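Local coordinates for capsule biosynthesis protein capD (Bacillus anthracis, PDB 3G9K) that cleaves the poly-gamma-D-glutamate capsule of the bacterium and joins it through an amide bond to meso-diaminopimelic acid of the peptidoglycan, at the interface of chains B and A. Coordinates in Å, arbitrary orientation; residue numbers count along the deposited sequence, not the author numbering. Chains: chain A, Capsule biosynthesis protein capD; chain B, Capsule biosynthesis protein capD.

Contact 1: the interface of chains B and A. Residues chain B 60, 145, 152, 157, 159-160, 175; chain A 24, 29, 32, 34.
The side-chain amide oxygen OE1 of B:Gln175 is joined to chain A through two waters, and both of these also reach the backbone carbonyl O of A:Gly32. Water 1 lies 2.8 Å from B:Gln175 OE1 and 2.7 Å from the phenol OH of A:Tyr29, at the edge of the tyrosine ring and in its plane. This polar rim borders an aromatic core between the two chains of a gamma-glutamyltransferase-family enzyme, in which the two short strands 29-30 and 33-34 of chain A and nearby A:Phe24 meet helix 139-152, the 3-10 helix 158-160 and nearby loop residues of chain B. A:Phe34, with the most surface hidden in this patch, is clasped within its own chain: CD1 of A:Tyr29 sits over the centre of one face, and CD2 of A:Phe24 covers the other near the rim. With both faces taken, the ring turns its edge to chain B, where B:Leu157 CD2 lies in its plane and B:Leu60 CD1 touches CE2 at 3.6 Å. A:Tyr29 has CG anti to its backbone N (chi1 177°), which sends the ring out against chain B, where two groups meet it from the same side of its plane: B:Leu157 CD1 lies over the face, 3.9 Å from the centroid, and B:Phe160 reaches it tip to tip, CE2 3.6 Å from A:Tyr29 CE1. B:Ile159 CG1 backs the centre of the B:Phe160 ring from within chain B. Further along, the terminal methyl CD1 of B:Ile152 lies over the face of A:Phe24, 4.0 Å from the centroid, and B:Leu145 CD2 meets CZ at the ring tip, 3.6 Å away.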
loop_
_atom_site.group_PDB
_atom_site.type_symbol
_atom_site.label_atom_id
_atom_site.label_comp_id
_atom_site.label_asym_id
_atom_site.label_seq_id
_atom_site.Cartn_x
_atom_site.Cartn_y
_atom_site.Cartn_z
ATOM N N LEU B 60 5.897 -1.395 11.841
ATOM C CA LEU B 60 7.118 -2.025 11.327
ATOM C C LEU B 60 6.952 -3.387 10.680
ATOM O O LEU B 60 7.774 -3.787 9.825
ATOM C CB LEU B 60 8.133 -2.092 12.472
ATOM C CG LEU B 60 7.738 -2.981 13.659
ATOM C CD1 LEU B 60 8.588 -4.302 13.564
ATOM C CD2 LEU B 60 7.922 -2.302 15.006
ATOM N N LEU B 145 3.155 -10.111 15.763
ATOM C CA LEU B 145 4.344 -10.719 16.338
ATOM C C LEU B 145 4.039 -12.156 16.789
ATOM O O LEU B 145 4.820 -13.088 16.530
ATOM C CB LEU B 145 4.851 -9.898 17.518
ATOM C CG LEU B 145 5.637 -8.631 17.153
ATOM C CD1 LEU B 145 5.810 -7.743 18.337
ATOM C CD2 LEU B 145 6.994 -9.043 16.591
ATOM N N ILE B 152 10.006 -16.210 12.707
ATOM C CA ILE B 152 11.026 -15.134 12.814
ATOM C C ILE B 152 11.783 -15.046 14.113
ATOM O O ILE B 152 12.833 -14.424 14.153
ATOM C CB ILE B 152 10.403 -13.729 12.535
ATOM C CG1 ILE B 152 9.575 -13.190 13.702
ATOM C CG2 ILE B 152 9.538 -13.796 11.301
ATOM C CD1 ILE B 152 9.058 -11.766 13.449
ATOM N N LEU B 157 15.884 -10.679 18.383
ATOM C CA LEU B 157 14.577 -10.012 18.402
ATOM C C LEU B 157 14.031 -9.776 19.822
ATOM O O LEU B 157 12.818 -9.643 20.038
ATOM C CB LEU B 157 13.605 -10.842 17.535
ATOM C CG LEU B 157 13.418 -10.404 16.091
ATOM C CD1 LEU B 157 14.646 -9.794 15.424
ATOM C CD2 LEU B 157 12.765 -11.491 15.241
ATOM N N ILE B 159 13.795 -7.245 21.827
ATOM C CA ILE B 159 12.893 -6.078 22.082
ATOM C C ILE B 159 11.423 -6.259 21.686
ATOM O O ILE B 159 10.538 -5.589 22.257
ATOM C CB ILE B 159 13.380 -4.754 21.463
ATOM C CG1 ILE B 159 13.258 -4.754 19.926
ATOM C CG2 ILE B 159 14.779 -4.454 21.838
ATOM C CD1 ILE B 159 13.766 -3.455 19.326
ATOM N N PHE B 160 11.172 -7.122 20.699
ATOM C CA PHE B 160 9.825 -7.429 20.229
ATOM C C PHE B 160 9.175 -8.580 20.973
ATOM O O PHE B 160 7.958 -8.753 20.888
ATOM C CB PHE B 160 9.866 -7.801 18.750
ATOM C CG PHE B 160 10.494 -6.750 17.895
ATOM C CD1 PHE B 160 9.824 -5.554 17.641
ATOM C CD2 PHE B 160 11.751 -6.944 17.347
ATOM C CE1 PHE B 160 10.402 -4.582 16.842
ATOM C CE2 PHE B 160 12.337 -5.978 16.550
ATOM C CZ PHE B 160 11.638 -4.802 16.263
ATOM N N GLN B 175 13.241 1.439 20.050
ATOM C CA GLN B 175 14.054 0.845 18.954
ATOM C C GLN B 175 15.365 1.623 18.724
ATOM O O GLN B 175 15.532 2.352 17.725
ATOM C CB GLN B 175 13.227 0.747 17.639
ATOM C CG GLN B 175 12.061 -0.241 17.692
ATOM C CD GLN B 175 11.236 -0.276 16.437
ATOM O OE1 GLN B 175 11.442 -1.113 15.558
ATOM N NE2 GLN B 175 10.280 0.631 16.354
ATOM N N PHE A 24 6.797 -8.505 8.507
ATOM C CA PHE A 24 8.240 -8.504 8.796
ATOM C C PHE A 24 9.120 -9.105 7.695
ATOM O O PHE A 24 10.156 -9.705 8.002
ATOM C CB PHE A 24 8.532 -9.324 10.051
ATOM C CG PHE A 24 7.593 -9.065 11.148
ATOM C CD1 PHE A 24 6.429 -9.825 11.280
ATOM C CD2 PHE A 24 7.825 -8.050 12.034
ATOM C CE1 PHE A 24 5.554 -9.579 12.303
ATOM C CE2 PHE A 24 6.949 -7.806 13.068
ATOM C CZ PHE A 24 5.806 -8.580 13.193
ATOM N N TYR A 29 16.806 -9.548 10.225
ATOM C CA TYR A 29 16.797 -8.275 10.933
ATOM C C TYR A 29 18.212 -7.805 11.177
ATOM O O TYR A 29 19.045 -8.557 11.691
ATOM C CB TYR A 29 16.097 -8.487 12.255
ATOM C CG TYR A 29 16.022 -7.331 13.198
ATOM C CD1 TYR A 29 14.963 -6.439 13.145
ATOM C CD2 TYR A 29 16.933 -7.195 14.232
ATOM C CE1 TYR A 29 14.850 -5.412 14.073
ATOM C CE2 TYR A 29 16.834 -6.172 15.136
ATOM C CZ TYR A 29 15.784 -5.275 15.055
ATOM O OH TYR A 29 15.657 -4.280 15.998
ATOM N N GLY A 32 18.572 -2.604 13.068
ATOM C CA GLY A 32 17.313 -2.151 13.621
ATOM C C GLY A 32 16.114 -2.294 12.741
ATOM O O GLY A 32 15.037 -1.833 13.088
ATOM N N PHE A 34 13.812 -4.849 9.623
ATOM C CA PHE A 34 13.485 -6.100 8.984
ATOM C C PHE A 34 13.710 -6.015 7.477
ATOM O O PHE A 34 13.368 -5.020 6.848
ATOM C CB PHE A 34 12.023 -6.491 9.317
ATOM C CG PHE A 34 11.841 -7.030 10.721
ATOM C CD1 PHE A 34 12.319 -8.286 11.067
ATOM C CD2 PHE A 34 11.224 -6.288 11.694
ATOM C CE1 PHE A 34 12.203 -8.770 12.375
ATOM C CE2 PHE A 34 11.073 -6.776 12.994
ATOM C CZ PHE A 34 11.549 -8.032 13.323
HETATM O O HOH W 1 14.016 -2.153 15.765
HETATM O O HOH W 2 11.873 -2.001 12.970
#

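Contact 2: the interface of chains B and A. Residues chain B 23-24; chain A 5, 151-152, 164, 172-174.
B:Ser24 and B:Val23, the residues with most surface buried here, show how a short strand of one chain can complete the sheet of another. Strand 22-25 of chain B is inserted between strands 2-7 and 172-175 of chain A and pairs antiparallel with both. On one side B:Ser24 exchanges backbone bonds with A:Val5: its N gives a hydrogen bond to A:Val5 O at 2.8 Å, and its O receives one from A:Val5 N at 3.0 Å. On the other, B:Val23 and A:Lys174 form a matching pair, each N to the partner's O at 2.9 Å. Successive residues thus spend their backbone groups on opposite neighbours.

The side chain of B:Ser24 leaves the sheet toward a second layer formed by strands 150-155 and 160-164 of chain A. OG is anti to the backbone N (chi1 176°), which directs the hydroxyl to A:Ala164 O, 2.9 Å away. That bond arrives tilted 35° from the carbonyl plane, and contacts of OG with A:Ala151 N and O are weak. The cover of the CB methylene is partly apolar: B:Ser24 CB rests 3.8 Å from A:Leu152 CD2 and 3.7 Å from A:Trp173 CB, while the other leucine methyl, CD1, lies against the backbone of B:Val23. Together the layers make up part of the stacked sheets of the N-terminal nucleophile hydrolase fold. Strand 2-7 directly follows the catalytic nucleophile A:Thr1, which lies about 15 Å from the centre of this site. By pairing with both strands of chain A the inserted strand helps hold the two chains together, and it may steady the strand that follows the nucleophile.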
loop_
_atom_site.group_PDB
_atom_site.type_symbol
_atom_site.label_atom_id
_atom_site.label_comp_id
_atom_site.label_asym_id
_atom_site.label_seq_id
_atom_site.Cartn_x
_atom_site.Cartn_y
_atom_site.Cartn_z
ATOM N N VAL B 23 -5.084 13.508 5.785
ATOM C CA VAL B 23 -4.268 12.289 5.784
ATOM C C VAL B 23 -5.140 11.077 6.109
ATOM O O VAL B 23 -5.951 11.111 7.052
ATOM C CB VAL B 23 -3.141 12.362 6.862
ATOM C CG1 VAL B 23 -2.226 11.107 6.818
ATOM C CG2 VAL B 23 -2.332 13.659 6.711
ATOM N N SER B 24 -4.928 9.971 5.390
ATOM C CA SER B 24 -5.602 8.703 5.705
ATOM C C SER B 24 -4.519 7.639 5.734
ATOM O O SER B 24 -3.825 7.475 4.739
ATOM C CB SER B 24 -6.681 8.376 4.670
ATOM O OG SER B 24 -7.285 7.114 4.919
ATOM N N VAL A 5 -2.890 7.972 1.982
ATOM C CA VAL A 5 -3.316 9.027 1.066
ATOM C C VAL A 5 -3.219 10.357 1.791
ATOM O O VAL A 5 -3.596 10.451 2.973
ATOM C CB VAL A 5 -4.762 8.801 0.587
ATOM C CG1 VAL A 5 -5.120 9.806 -0.557
ATOM C CG2 VAL A 5 -4.934 7.318 0.153
ATOM N N ALA A 151 -8.450 5.966 2.052
ATOM C CA ALA A 151 -8.857 6.906 1.007
ATOM C C ALA A 151 -9.056 8.332 1.582
ATOM O O ALA A 151 -9.311 8.510 2.794
ATOM C CB ALA A 151 -10.154 6.431 0.395
ATOM N N LEU A 152 -8.871 9.326 0.725
ATOM C CA LEU A 152 -9.385 10.692 0.966
ATOM C C LEU A 152 -10.204 11.096 -0.238
ATOM O O LEU A 152 -9.941 10.655 -1.347
ATOM C CB LEU A 152 -8.251 11.704 1.234
ATOM C CG LEU A 152 -7.412 11.521 2.487
ATOM C CD1 LEU A 152 -6.207 12.509 2.388
ATOM C CD2 LEU A 152 -8.176 11.736 3.809
ATOM N N ALA A 164 -11.751 7.882 4.492
ATOM C CA ALA A 164 -12.166 6.604 5.023
ATOM C C ALA A 164 -10.939 5.818 5.396
ATOM O O ALA A 164 -9.890 5.964 4.782
ATOM C CB ALA A 164 -12.993 5.842 4.015
ATOM N N THR A 172 -7.503 4.982 9.955
ATOM C CA THR A 172 -8.209 6.193 10.329
ATOM C C THR A 172 -7.834 7.314 9.341
ATOM O O THR A 172 -7.011 7.164 8.412
ATOM C CB THR A 172 -7.852 6.642 11.821
ATOM O OG1 THR A 172 -6.471 6.940 11.937
ATOM C CG2 THR A 172 -8.229 5.583 12.833
ATOM N N TRP A 173 -8.513 8.432 9.489
ATOM C CA TRP A 173 -8.202 9.586 8.692
ATOM C C TRP A 173 -8.579 10.861 9.450
ATOM O O TRP A 173 -9.394 10.828 10.399
ATOM C CB TRP A 173 -8.931 9.518 7.360
ATOM C CG TRP A 173 -10.390 9.700 7.558
ATOM C CD1 TRP A 173 -11.288 8.740 7.900
ATOM C CD2 TRP A 173 -11.125 10.948 7.474
ATOM N NE1 TRP A 173 -12.567 9.303 8.014
ATOM C CE2 TRP A 173 -12.484 10.652 7.781
ATOM C CE3 TRP A 173 -10.762 12.285 7.165
ATOM C CZ2 TRP A 173 -13.484 11.626 7.781
ATOM C CZ3 TRP A 173 -11.750 13.261 7.172
ATOM C CH2 TRP A 173 -13.098 12.927 7.497
ATOM N N LYS A 174 -7.993 11.961 8.985
ATOM C CA LYS A 174 -8.226 13.284 9.550
ATOM C C LYS A 174 -8.129 14.313 8.458
ATOM O O LYS A 174 -7.463 14.121 7.408
ATOM C CB LYS A 174 -7.219 13.584 10.673
ATOM C CG LYS A 174 -7.594 12.957 12.019
ATOM C CD LYS A 174 -6.804 13.564 13.150
ATOM C CE LYS A 174 -7.095 12.874 14.487
ATOM N NZ LYS A 174 -8.550 12.649 14.712
#

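The centres of contact 1 and contact 2 lie about 27 Å apart, and they have neither residues nor secondary-structure elements in common. Contact 2 draws on the N-terminal strand of modelled chain B and on both the first and last strands of chain A, whereas contact 1 uses chain B helices and loops with the short strands and neighbouring loop residues that follow strand 13-19 in chain A. One relies on sheet pairing, the other on a hydrophobic core. Joined at such separate places, the two chains, cut from a single precursor, would be expected to stay together as one enzyme after cleavage.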